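Local coordinates for protein PlzA (Borrelia burgdorferi, PDB 7MIE) that binds the bacterial second messenger cyclic di-GMP through a PilZ domain and probably acts as a receptor that relays its signal, at residues D186-F191 with K200-D205; A190-N195 with I227-S232; V70-S75 with Y275-H280. One frame throughout, in Å; residues are numbered along the deposited sequence.

Contact 1 of 3, residues D186-F191 with K200-D205. With C2E (9,9'-[(2R,3R,3aS,5S,7aR,9R,10R,10aS,12S,14aR)-3,5,10,12-tetrahydroxy-5,12-dioxidooctahydro-2H,7H-difuro[3,2-d:3',2'-j][1,3,7,9,2,8]tetraoxadiphosphacyclododecine-2,9-diyl]bis(2-amino-1,9-dihydro-6H-purin-6-one)), chain C.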
loop_
_atom_site.group_PDB
_atom_site.type_symbol
_atom_site.label_atom_id
_atom_site.label_comp_id
_atom_site.label_asym_id
_atom_site.label_seq_id
_atom_site.Cartn_x
_atom_site.Cartn_y
_atom_site.Cartn_z
ATOM N N ASP A 186 -16.897 10.011 -4.493
ATOM C CA ASP A 186 -17.636 11.133 -5.054
ATOM C C ASP A 186 -17.852 12.216 -4.007
ATOM O O ASP A 186 -17.886 13.412 -4.318
ATOM C CB ASP A 186 -19.001 10.666 -5.573
ATOM C CG ASP A 186 -18.916 9.972 -6.920
ATOM O OD1 ASP A 186 -17.925 10.206 -7.643
ATOM O OD2 ASP A 186 -19.845 9.213 -7.238
ATOM N N SER A 187 -18.080 11.774 -2.775
ATOM C CA SER A 187 -18.405 12.669 -1.688
ATOM C C SER A 187 -17.985 12.014 -0.383
ATOM O O SER A 187 -17.511 10.876 -0.383
ATOM C CB SER A 187 -19.898 12.969 -1.650
ATOM O OG SER A 187 -20.575 11.945 -0.935
ATOM N N ASP A 188 -18.201 12.775 0.694
ATOM C CA ASP A 188 -17.936 12.399 2.067
ATOM C C ASP A 188 -19.074 11.585 2.677
ATOM O O ASP A 188 -19.021 11.257 3.862
ATOM C CB ASP A 188 -17.601 13.646 2.886
ATOM C CG ASP A 188 -18.748 14.615 3.134
ATOM O OD1 ASP A 188 -19.824 14.471 2.500
ATOM O OD2 ASP A 188 -18.559 15.498 3.970
ATOM N N LYS A 189 -20.108 11.259 1.889
ATOM C CA LYS A 189 -21.262 10.602 2.488
ATOM C C LYS A 189 -21.007 9.104 2.587
ATOM O O LYS A 189 -20.556 8.488 1.631
ATOM C CB LYS A 189 -22.540 10.848 1.681
ATOM C CG LYS A 189 -23.075 12.275 1.722
ATOM C CD LYS A 189 -24.524 12.353 1.282
ATOM C CE LYS A 189 -24.842 13.656 0.579
ATOM N NZ LYS A 189 -24.075 13.780 -0.684
ATOM N N ALA A 190 -21.306 8.535 3.757
ATOM C CA ALA A 190 -21.162 7.105 3.972
ATOM C C ALA A 190 -22.244 6.619 4.933
ATOM O O ALA A 190 -23.112 7.390 5.352
ATOM C CB ALA A 190 -19.778 6.779 4.500
ATOM N N PHE A 191 -22.158 5.329 5.270
ATOM C CA PHE A 191 -23.117 4.670 6.137
ATOM C C PHE A 191 -22.362 3.840 7.158
ATOM O O PHE A 191 -21.313 3.279 6.843
ATOM C CB PHE A 191 -24.036 3.747 5.328
ATOM C CG PHE A 191 -24.925 4.454 4.337
ATOM C CD1 PHE A 191 -26.012 5.207 4.764
ATOM C CD2 PHE A 191 -24.680 4.368 2.976
ATOM C CE1 PHE A 191 -26.826 5.875 3.859
ATOM C CE2 PHE A 191 -25.500 5.026 2.066
ATOM C CZ PHE A 191 -26.574 5.775 2.507
ATOM N N LYS A 200 -26.649 7.233 8.537
ATOM C CA LYS A 200 -25.850 8.135 7.726
ATOM C C LYS A 200 -24.664 8.621 8.551
ATOM O O LYS A 200 -24.751 8.731 9.776
ATOM C CB LYS A 200 -26.666 9.369 7.337
ATOM C CG LYS A 200 -27.478 9.267 6.057
ATOM C CD LYS A 200 -27.746 10.632 5.437
ATOM C CE LYS A 200 -29.158 10.780 4.914
ATOM N NZ LYS A 200 -29.714 9.479 4.470
ATOM N N CYS A 201 -23.547 8.908 7.871
ATOM C CA CYS A 201 -22.441 9.568 8.545
ATOM C C CYS A 201 -21.652 10.380 7.522
ATOM O O CYS A 201 -21.885 10.242 6.327
ATOM C CB CYS A 201 -21.581 8.560 9.309
ATOM S SG CYS A 201 -20.720 7.360 8.257
ATOM N N LEU A 202 -20.743 11.238 8.000
ATOM C CA LEU A 202 -19.819 11.926 7.105
ATOM C C LEU A 202 -18.406 11.379 7.344
ATOM O O LEU A 202 -17.992 11.244 8.491
ATOM C CB LEU A 202 -19.874 13.440 7.353
ATOM C CG LEU A 202 -21.219 14.109 7.054
ATOM C CD1 LEU A 202 -21.110 15.624 7.133
ATOM C CD2 LEU A 202 -21.752 13.672 5.695
ATOM N N ILE A 203 -17.685 11.047 6.262
ATOM C CA ILE A 203 -16.278 10.655 6.417
ATOM C C ILE A 203 -15.438 11.904 6.736
ATOM O O ILE A 203 -15.451 12.871 5.969
ATOM C CB ILE A 203 -15.739 9.927 5.164
ATOM C CG1 ILE A 203 -16.661 8.798 4.666
ATOM C CG2 ILE A 203 -14.301 9.446 5.435
ATOM C CD1 ILE A 203 -16.350 8.322 3.262
ATOM N N LYS A 204 -14.664 11.850 7.830
ATOM C CA LYS A 204 -13.744 12.915 8.216
ATOM C C LYS A 204 -12.304 12.574 7.835
ATOM O O LYS A 204 -11.570 13.473 7.440
ATOM C CB LYS A 204 -13.863 13.242 9.706
ATOM C CG LYS A 204 -15.260 13.669 10.149
ATOM C CD LYS A 204 -15.990 14.607 9.182
ATOM C CE LYS A 204 -15.509 16.048 9.214
ATOM N NZ LYS A 204 -16.275 16.916 8.274
ATOM N N ASP A 205 -11.898 11.297 7.971
ATOM C CA ASP A 205 -10.586 10.876 7.501
ATOM C C ASP A 205 -10.592 9.390 7.153
ATOM O O ASP A 205 -11.471 8.640 7.607
ATOM C CB ASP A 205 -9.453 11.319 8.446
ATOM C CG ASP A 205 -9.387 10.642 9.808
ATOM O OD1 ASP A 205 -9.385 9.417 9.837
ATOM O OD2 ASP A 205 -9.297 11.379 10.857
HETATM P P1 C2E C . -5.677 0.730 17.384
HETATM O O2P C2E C . -6.335 1.698 18.270
HETATM O O1P C2E C . -5.981 -0.744 17.474
HETATM O "O5'" C2E C . -6.200 1.132 15.917
HETATM C "C5'" C2E C . -5.856 0.269 14.821
HETATM C "C4'" C2E C . -6.007 1.027 13.522
HETATM O "O4'" C2E C . -7.360 1.518 13.403
HETATM C "C3'" C2E C . -5.152 2.291 13.393
HETATM O "O3'" C2E C . -3.860 1.886 12.954
HETATM C "C2'" C2E C . -5.884 2.947 12.190
HETATM O "O2'" C2E C . -5.573 2.243 11.004
HETATM C "C1'" C2E C . -7.352 2.629 12.521
HETATM N N9 C2E C . -8.022 3.746 13.168
HETATM C C8 C2E C . -8.434 3.892 14.473
HETATM N N7 C2E C . -9.009 5.040 14.707
HETATM C C5 C2E C . -8.933 5.706 13.479
HETATM C C6 C2E C . -9.360 7.002 13.112
HETATM O O6 C2E C . -9.846 7.867 13.857
HETATM N N1 C2E C . -9.073 7.268 11.761
HETATM C C2 C2E C . -8.475 6.388 10.883
HETATM N N2 C2E C . -8.259 6.800 9.615
HETATM N N3 C2E C . -8.067 5.170 11.223
HETATM C C4 C2E C . -8.336 4.908 12.533
HETATM P P11 C2E C . -2.644 2.939 13.141
HETATM O O21 C2E C . -1.511 2.298 12.414
HETATM O O11 C2E C . -3.136 4.271 12.643
HETATM O O5A C2E C . -2.490 3.022 14.746
HETATM C C5A C2E C . -1.830 1.886 15.358
HETATM C C4A C2E C . -2.029 1.966 16.846
HETATM O O4A C2E C . -1.376 3.147 17.367
HETATM C C3A C2E C . -3.489 2.117 17.274
HETATM O O3A C2E C . -4.073 0.817 17.248
HETATM C C2A C2E C . -3.313 2.740 18.656
HETATM O O2A C2E C . -2.935 1.782 19.635
HETATM C C1A C2E C . -2.169 3.720 18.369
HETATM N N91 C2E C . -2.597 5.057 18.002
HETATM C C81 C2E C . -2.556 5.645 16.755
HETATM N N71 C2E C . -3.027 6.866 16.775
HETATM C C51 C2E C . -3.384 7.103 18.105
HETATM C C61 C2E C . -3.937 8.255 18.737
HETATM O O61 C2E C . -4.225 9.362 18.265
HETATM N N11 C2E C . -4.127 8.047 20.100
HETATM C C21 C2E C . -3.881 6.876 20.771
HETATM N N21 C2E C . -4.151 6.888 22.089
HETATM N N31 C2E C . -3.320 5.807 20.204
HETATM C C41 C2E C . -3.121 5.988 18.861
HETATM O O HOH W 1 -16.357 15.360 5.391
#
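Ala190 lays its methyl against Ile203, CB standing 3.7 Å from CG1 of Ile203, with Cys201 SG close on the same face of the sheet. Ile203 reaches it because CG1 is turned anti to its own carbonyl carbon (chi1 -49°), which also brings that atom beside Asp188 O. Across the other face, Phe191 and Lys200 run side by side in the same direction, the ring atom CE1 of Phe191 lying 4.1 Å from CG of Lys200. Asp188 slants over Leu202, whose CD2 lies 3.8 Å from OD1 of Asp188.

The two strands form an antiparallel beta hairpin. Ile203 N donates to Asp188 O at 2.8 Å, a nearly straight bond (171°). Ala190 and Cys201 exchange N-H...O bonds in both directions. Beyond the pairing, a water gives hydrogen bonds to Asp188 OD2 (2.6 Å) and Ile203 O and accepts a longer one from Lys204 NZ, bridging the carboxylate and the ammonium group, whose charged atoms do not touch. Ser187 OG accepts from Lys189 N, an ST turn leading into the strand.

At the far end Asp205 OD1 accepts from both N1 and N2 of one guanine of cyclic di-GMP, each at 2.9 Å, while Arg168, Arg172 and Ser207 hold the same ligand. Strand 198-207, the second arm of the hairpin, thus extends to the nucleotide site, with strand 210-215 along its other edge, a classic bulge at Lys204 and Asp205 opposite Leu212, and strand 228-233 flanking Ala190 and Phe191.

Contact 2 of 3, residues A190-N195 with I227-S232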
loop_
_atom_site.group_PDB
_atom_site.type_symbol
_atom_site.label_atom_id
_atom_site.label_comp_id
_atom_site.label_asym_id
_atom_site.label_seq_id
_atom_site.Cartn_x
_atom_site.Cartn_y
_atom_site.Cartn_z
ATOM N N ALA A 190 -21.306 8.535 3.757
ATOM C CA ALA A 190 -21.162 7.105 3.972
ATOM C C ALA A 190 -22.244 6.619 4.933
ATOM O O ALA A 190 -23.112 7.390 5.352
ATOM C CB ALA A 190 -19.778 6.779 4.500
ATOM N N PHE A 191 -22.158 5.329 5.270
ATOM C CA PHE A 191 -23.117 4.670 6.137
ATOM C C PHE A 191 -22.362 3.840 7.158
ATOM O O PHE A 191 -21.313 3.279 6.843
ATOM C CB PHE A 191 -24.036 3.747 5.328
ATOM C CG PHE A 191 -24.925 4.454 4.337
ATOM C CD1 PHE A 191 -26.012 5.207 4.764
ATOM C CD2 PHE A 191 -24.680 4.368 2.976
ATOM C CE1 PHE A 191 -26.826 5.875 3.859
ATOM C CE2 PHE A 191 -25.500 5.026 2.066
ATOM C CZ PHE A 191 -26.574 5.775 2.507
ATOM N N ILE A 192 -22.936 3.771 8.361
ATOM C CA ILE A 192 -22.502 2.920 9.451
ATOM C C ILE A 192 -23.670 2.000 9.821
ATOM O O ILE A 192 -24.791 2.477 9.997
ATOM C CB ILE A 192 -22.057 3.828 10.623
ATOM C CG1 ILE A 192 -20.686 4.448 10.348
ATOM C CG2 ILE A 192 -22.061 3.082 11.948
ATOM C CD1 ILE A 192 -19.553 3.443 10.293
ATOM N N LYS A 193 -23.401 0.687 9.902
ATOM C CA LYS A 193 -24.368 -0.330 10.295
ATOM C C LYS A 193 -23.879 -1.058 11.543
ATOM O O LYS A 193 -22.761 -1.572 11.560
ATOM C CB LYS A 193 -24.481 -1.402 9.213
ATOM C CG LYS A 193 -25.316 -1.036 7.999
ATOM C CD LYS A 193 -25.731 -2.224 7.159
ATOM C CE LYS A 193 -24.581 -2.851 6.397
ATOM N NZ LYS A 193 -24.193 -2.049 5.213
ATOM N N PHE A 194 -24.737 -1.123 12.570
ATOM C CA PHE A 194 -24.479 -1.906 13.767
ATOM C C PHE A 194 -25.771 -2.020 14.572
ATOM O O PHE A 194 -26.564 -1.075 14.601
ATOM C CB PHE A 194 -23.391 -1.259 14.629
ATOM C CG PHE A 194 -23.843 -0.087 15.462
ATOM C CD1 PHE A 194 -23.908 1.191 14.920
ATOM C CD2 PHE A 194 -24.202 -0.259 16.792
ATOM C CE1 PHE A 194 -24.333 2.270 15.683
ATOM C CE2 PHE A 194 -24.625 0.821 17.556
ATOM C CZ PHE A 194 -24.691 2.081 17.000
ATOM N N ASN A 195 -25.945 -3.162 15.254
ATOM C CA ASN A 195 -27.179 -3.458 15.969
ATOM C C ASN A 195 -28.351 -3.326 15.000
ATOM O O ASN A 195 -29.262 -2.543 15.247
ATOM C CB ASN A 195 -27.428 -2.496 17.138
ATOM C CG ASN A 195 -26.723 -2.866 18.427
ATOM O OD1 ASN A 195 -25.501 -2.769 18.527
ATOM N ND2 ASN A 195 -27.492 -3.242 19.437
ATOM N N ILE A 227 -17.766 -2.035 19.687
ATOM C CA ILE A 227 -18.880 -2.612 18.945
ATOM C C ILE A 227 -18.379 -3.000 17.558
ATOM O O ILE A 227 -17.451 -2.372 17.043
ATOM C CB ILE A 227 -20.048 -1.616 18.810
ATOM C CG1 ILE A 227 -19.560 -0.230 18.377
ATOM C CG2 ILE A 227 -20.874 -1.560 20.085
ATOM C CD1 ILE A 227 -20.462 0.467 17.380
ATOM N N ASP A 228 -19.023 -4.018 16.973
ATOM C CA ASP A 228 -18.782 -4.452 15.609
ATOM C C ASP A 228 -19.665 -3.638 14.677
ATOM O O ASP A 228 -20.832 -3.393 14.984
ATOM C CB ASP A 228 -19.199 -5.906 15.398
ATOM C CG ASP A 228 -18.110 -6.933 15.652
ATOM O OD1 ASP A 228 -17.009 -6.551 16.116
ATOM O OD2 ASP A 228 -18.376 -8.119 15.388
ATOM N N LEU A 229 -19.109 -3.249 13.520
ATOM C CA LEU A 229 -19.879 -2.448 12.592
ATOM C C LEU A 229 -19.453 -2.717 11.155
ATOM O O LEU A 229 -18.483 -3.408 10.889
ATOM C CB LEU A 229 -19.739 -0.969 12.962
ATOM C CG LEU A 229 -18.310 -0.435 12.968
ATOM C CD1 LEU A 229 -17.890 -0.040 11.554
ATOM C CD2 LEU A 229 -18.198 0.751 13.905
ATOM N N ILE A 230 -20.252 -2.196 10.228
ATOM C CA ILE A 230 -19.946 -2.288 8.818
ATOM C C ILE A 230 -19.974 -0.858 8.290
ATOM O O ILE A 230 -20.953 -0.129 8.470
ATOM C CB ILE A 230 -20.896 -3.246 8.058
ATOM C CG1 ILE A 230 -20.718 -4.696 8.523
ATOM C CG2 ILE A 230 -20.681 -3.126 6.558
ATOM C CD1 ILE A 230 -21.898 -5.597 8.251
ATOM N N PHE A 231 -18.829 -0.437 7.742
ATOM C CA PHE A 231 -18.696 0.888 7.155
ATOM C C PHE A 231 -18.841 0.734 5.654
ATOM O O PHE A 231 -18.237 -0.146 5.059
ATOM C CB PHE A 231 -17.312 1.448 7.524
ATOM C CG PHE A 231 -16.832 2.674 6.782
ATOM C CD1 PHE A 231 -17.465 3.894 6.958
ATOM C CD2 PHE A 231 -15.704 2.619 5.965
ATOM C CE1 PHE A 231 -16.979 5.035 6.326
ATOM C CE2 PHE A 231 -15.216 3.763 5.337
ATOM C CZ PHE A 231 -15.866 4.962 5.516
ATOM N N SER A 232 -19.652 1.602 5.044
ATOM C CA SER A 232 -19.852 1.477 3.618
ATOM C C SER A 232 -20.059 2.839 2.976
ATOM O O SER A 232 -20.465 3.820 3.623
ATOM C CB SER A 232 -21.016 0.522 3.319
ATOM O OG SER A 232 -22.244 1.133 3.671
HETATM O O HOH W 2 -22.857 -0.047 6.459
#
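Lys193 NZ donates to a water at 2.7 Å, and that water passes its own hydrogens to Ile230 O and Ser232 OG, so one solvent molecule ties the ammonium group to two points of the opposite strand. Bends at chi3 (-71°) and chi4 (-76°) curl the lysine chain back across Ile230, placing CE 3.9 Å from CG2 of Ile230. Ser232 OG, which also bonds Glu239, lies at the edge of the Phe191 ring and 3.6 Å from CB of Phe191.

Strands 189-193 and 228-233 run antiparallel. Phe191 pairs with Ser232 and Lys193 with Ile230, both as hydrogen-bonded pairs, each with two backbone bonds. The shortest of the four joins Phe191 N to Ser232 O at 2.8 Å.

The opposite face is apolar. Ile192 CD1 approaches the edge of the Phe231 ring, 4.0 Å from CD1 of Phe231, and also meets CD1 of Leu229. Ala190 CB lies 3.8 Å from CE1 of Phe231. Farther along, Ile227 lays CD1 over one face of the Phe194 ring, 4.0 Å from the ring centroid and displaced toward its rim, a CH-pi contact. Ile192, Leu229 and Phe231 continue into the domain interior against strands 210-215 and 260-266.

The sheet is therefore two-faced here: Ile192, Leu229 and Phe231 fill the inner side of the PilZ barrel, whereas the outer side mixes Phe191 and Ile230 with the polar ends of Lys193 and Ser232, joined through water. The positive charge of Lys193 would probably polarise that water and strengthen its hydrogen bonds to the carbonyl and the hydroxyl.

Contact 3 of 3, residues V70-S75 with Y275-H280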
loop_
_atom_site.group_PDB
_atom_site.type_symbol
_atom_site.label_atom_id
_atom_site.label_comp_id
_atom_site.label_asym_id
_atom_site.label_seq_id
_atom_site.Cartn_x
_atom_site.Cartn_y
_atom_site.Cartn_z
ATOM N N VAL A 70 4.397 0.587 -10.346
ATOM C CA VAL A 70 4.319 1.399 -9.138
ATOM C C VAL A 70 4.478 0.423 -7.971
ATOM O O VAL A 70 3.972 -0.696 -8.001
ATOM C CB VAL A 70 2.924 2.064 -9.124
ATOM C CG1 VAL A 70 2.732 2.865 -7.857
ATOM C CG2 VAL A 70 2.805 3.063 -10.300
ATOM N N ILE A 71 5.152 0.875 -6.900
ATOM C CA ILE A 71 5.319 -0.010 -5.761
ATOM C C ILE A 71 4.033 0.021 -4.945
ATOM O O ILE A 71 3.534 1.103 -4.567
ATOM C CB ILE A 71 6.514 0.452 -4.899
ATOM C CG1 ILE A 71 7.799 0.616 -5.707
ATOM C CG2 ILE A 71 6.701 -0.457 -3.687
ATOM C CD1 ILE A 71 9.000 1.195 -4.924
ATOM N N TYR A 72 3.549 -1.182 -4.629
ATOM C CA TYR A 72 2.405 -1.337 -3.738
ATOM C C TYR A 72 2.873 -1.484 -2.278
ATOM O O TYR A 72 2.336 -0.803 -1.393
ATOM C CB TYR A 72 1.646 -2.604 -4.150
ATOM C CG TYR A 72 0.601 -3.057 -3.164
ATOM C CD1 TYR A 72 -0.677 -2.507 -3.174
ATOM C CD2 TYR A 72 0.888 -4.063 -2.250
ATOM C CE1 TYR A 72 -1.654 -2.956 -2.291
ATOM C CE2 TYR A 72 -0.072 -4.521 -1.365
ATOM C CZ TYR A 72 -1.339 -3.962 -1.389
ATOM O OH TYR A 72 -2.283 -4.410 -0.512
ATOM N N SER A 73 3.847 -2.368 -2.045
ATOM C CA SER A 73 4.377 -2.553 -0.687
ATOM C C SER A 73 5.814 -3.024 -0.777
ATOM O O SER A 73 6.245 -3.481 -1.842
ATOM C CB SER A 73 3.532 -3.568 0.121
ATOM O OG SER A 73 3.703 -4.901 -0.379
ATOM N N ILE A 74 6.513 -2.925 0.361
ATOM C CA ILE A 74 7.904 -3.339 0.429
ATOM C C ILE A 74 8.111 -4.235 1.639
ATOM O O ILE A 74 7.478 -4.021 2.680
ATOM C CB ILE A 74 8.806 -2.095 0.427
ATOM C CG1 ILE A 74 10.284 -2.480 0.281
ATOM C CG2 ILE A 74 8.570 -1.245 1.684
ATOM C CD1 ILE A 74 11.151 -1.291 -0.167
ATOM N N SER A 75 9.049 -5.178 1.499
ATOM C CA SER A 75 9.316 -6.145 2.551
ATOM C C SER A 75 10.833 -6.249 2.706
ATOM O O SER A 75 11.573 -5.475 2.100
ATOM C CB SER A 75 8.715 -7.473 2.219
ATOM O OG SER A 75 7.275 -7.425 2.151
ATOM N N TYR A 275 -10.794 -1.308 -1.600
ATOM C CA TYR A 275 -10.568 -0.199 -0.674
ATOM C C TYR A 275 -9.065 0.095 -0.593
ATOM O O TYR A 275 -8.645 1.253 -0.629
ATOM C CB TYR A 275 -11.084 -0.528 0.732
ATOM C CG TYR A 275 -10.772 0.595 1.703
ATOM C CD1 TYR A 275 -11.515 1.768 1.676
ATOM C CD2 TYR A 275 -9.679 0.552 2.565
ATOM C CE1 TYR A 275 -11.237 2.843 2.515
ATOM C CE2 TYR A 275 -9.399 1.603 3.433
ATOM C CZ TYR A 275 -10.153 2.770 3.387
ATOM O OH TYR A 275 -9.930 3.842 4.208
ATOM N N THR A 276 -8.268 -0.952 -0.357
ATOM C CA THR A 276 -6.835 -0.775 -0.227
ATOM C C THR A 276 -6.277 -0.041 -1.450
ATOM O O THR A 276 -5.452 0.884 -1.337
ATOM C CB THR A 276 -6.139 -2.128 -0.052
ATOM O OG1 THR A 276 -6.694 -2.681 1.149
ATOM C CG2 THR A 276 -4.649 -1.913 0.143
ATOM N N MET A 277 -6.740 -0.450 -2.644
ATOM C CA MET A 277 -6.243 0.191 -3.866
ATOM C C MET A 277 -6.765 1.635 -4.028
ATOM O O MET A 277 -6.075 2.486 -4.590
ATOM C CB MET A 277 -6.631 -0.628 -5.108
ATOM C CG MET A 277 -5.880 -1.939 -5.282
ATOM S SD MET A 277 -4.092 -1.785 -5.209
ATOM C CE MET A 277 -3.511 -3.480 -5.390
ATOM N N LEU A 278 -7.955 1.957 -3.502
ATOM C CA LEU A 278 -8.435 3.342 -3.491
ATOM C C LEU A 278 -7.475 4.230 -2.681
ATOM O O LEU A 278 -7.167 5.361 -3.080
ATOM C CB LEU A 278 -9.847 3.365 -2.881
ATOM C CG LEU A 278 -10.417 4.712 -2.430
ATOM C CD1 LEU A 278 -10.922 5.467 -3.652
ATOM C CD2 LEU A 278 -11.600 4.498 -1.487
ATOM N N ILE A 279 -7.041 3.738 -1.519
ATOM C CA ILE A 279 -6.097 4.501 -0.701
ATOM C C ILE A 279 -4.730 4.582 -1.382
ATOM O O ILE A 279 -4.127 5.665 -1.468
ATOM C CB ILE A 279 -5.990 3.907 0.719
ATOM C CG1 ILE A 279 -7.376 3.871 1.389
ATOM C CG2 ILE A 279 -4.979 4.710 1.569
ATOM C CD1 ILE A 279 -8.034 5.248 1.556
ATOM N N HIS A 280 -4.252 3.455 -1.904
ATOM C CA HIS A 280 -2.989 3.480 -2.628
ATOM C C HIS A 280 -3.032 4.491 -3.787
ATOM O O HIS A 280 -2.089 5.266 -3.938
ATOM C CB HIS A 280 -2.681 2.057 -3.128
ATOM C CG HIS A 280 -1.332 2.008 -3.775
ATOM N ND1 HIS A 280 -1.177 2.207 -5.145
ATOM C CD2 HIS A 280 -0.106 1.765 -3.267
ATOM C CE1 HIS A 280 0.105 2.074 -5.448
ATOM N NE2 HIS A 280 0.772 1.825 -4.328
#
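Tyr72 and His280 present their rings obliquely to one another, planes at 36° and centroids 5.9 Å apart, where C-terminal helix 273-283, which also packs on strand 198-207 of the c-di-GMP-binding sheet, meets strand 65-74 of the PilZN3 domain. Closer contacts come from other groups. Tyr72 swings CG anti to its backbone N (chi1 168°), which carries the ring out toward the helix. There it meets two side chains, each crossing it at about a right angle.

Met277, bent at chi2, brings its thioether to the CD1 and CE1 flank of the ring: CE is 3.7 Å from CE1 of Tyr72, and the sulfur approaches obliquely in a Met-aromatic contact. Thr276 adds CG2 farther along the ring, 3.5 Å from OH of Tyr72. Its hydroxyl turns elsewhere, making a weak hydrogen bond to Pro272 O.

Val70 and His280 slide past each other in opposite directions, CG1 of Val70 lying near the edge of the imidazole, 3.7 Å from CE1 of His280. Tyr72 and Ser73 form a classic beta bulge opposite Lys80, so the strand is irregular just where the helix meets it. Ile82 of strand 78-84 touches the histidine too, and Lys43 lies against both Tyr72 and Thr276. The interface is thus mostly apolar, with one thioether and with one hydrogen bond across it.

That bond is His280 NE2 donating to Ile71 O at 2.9 Å: the N-H...O angle is 163°, and the oxygen lies in the imidazole plane.

Contacts 1 and 2 belong to one antiparallel sheet and share Ala190 and Phe191, since strand 189-193 lies between strands 198-207 and 228-233. Their apolar faces merge: Cys201 SG lies 3.6 Å from Ile192 CG1, and Ile203 packs on Phe231. Both are partly buried and built on backbone pairing, with waters serving their polar margins; contact 1 also carries a ligand-binding residue. Contact 3 differs in kind. Buried close to the centre of the chain, it sets a helix against a strand from a separate sheet, using side chains and a single hydrogen bond in place of strand pairing. Its centre lies about 22 Å from that of contact 1.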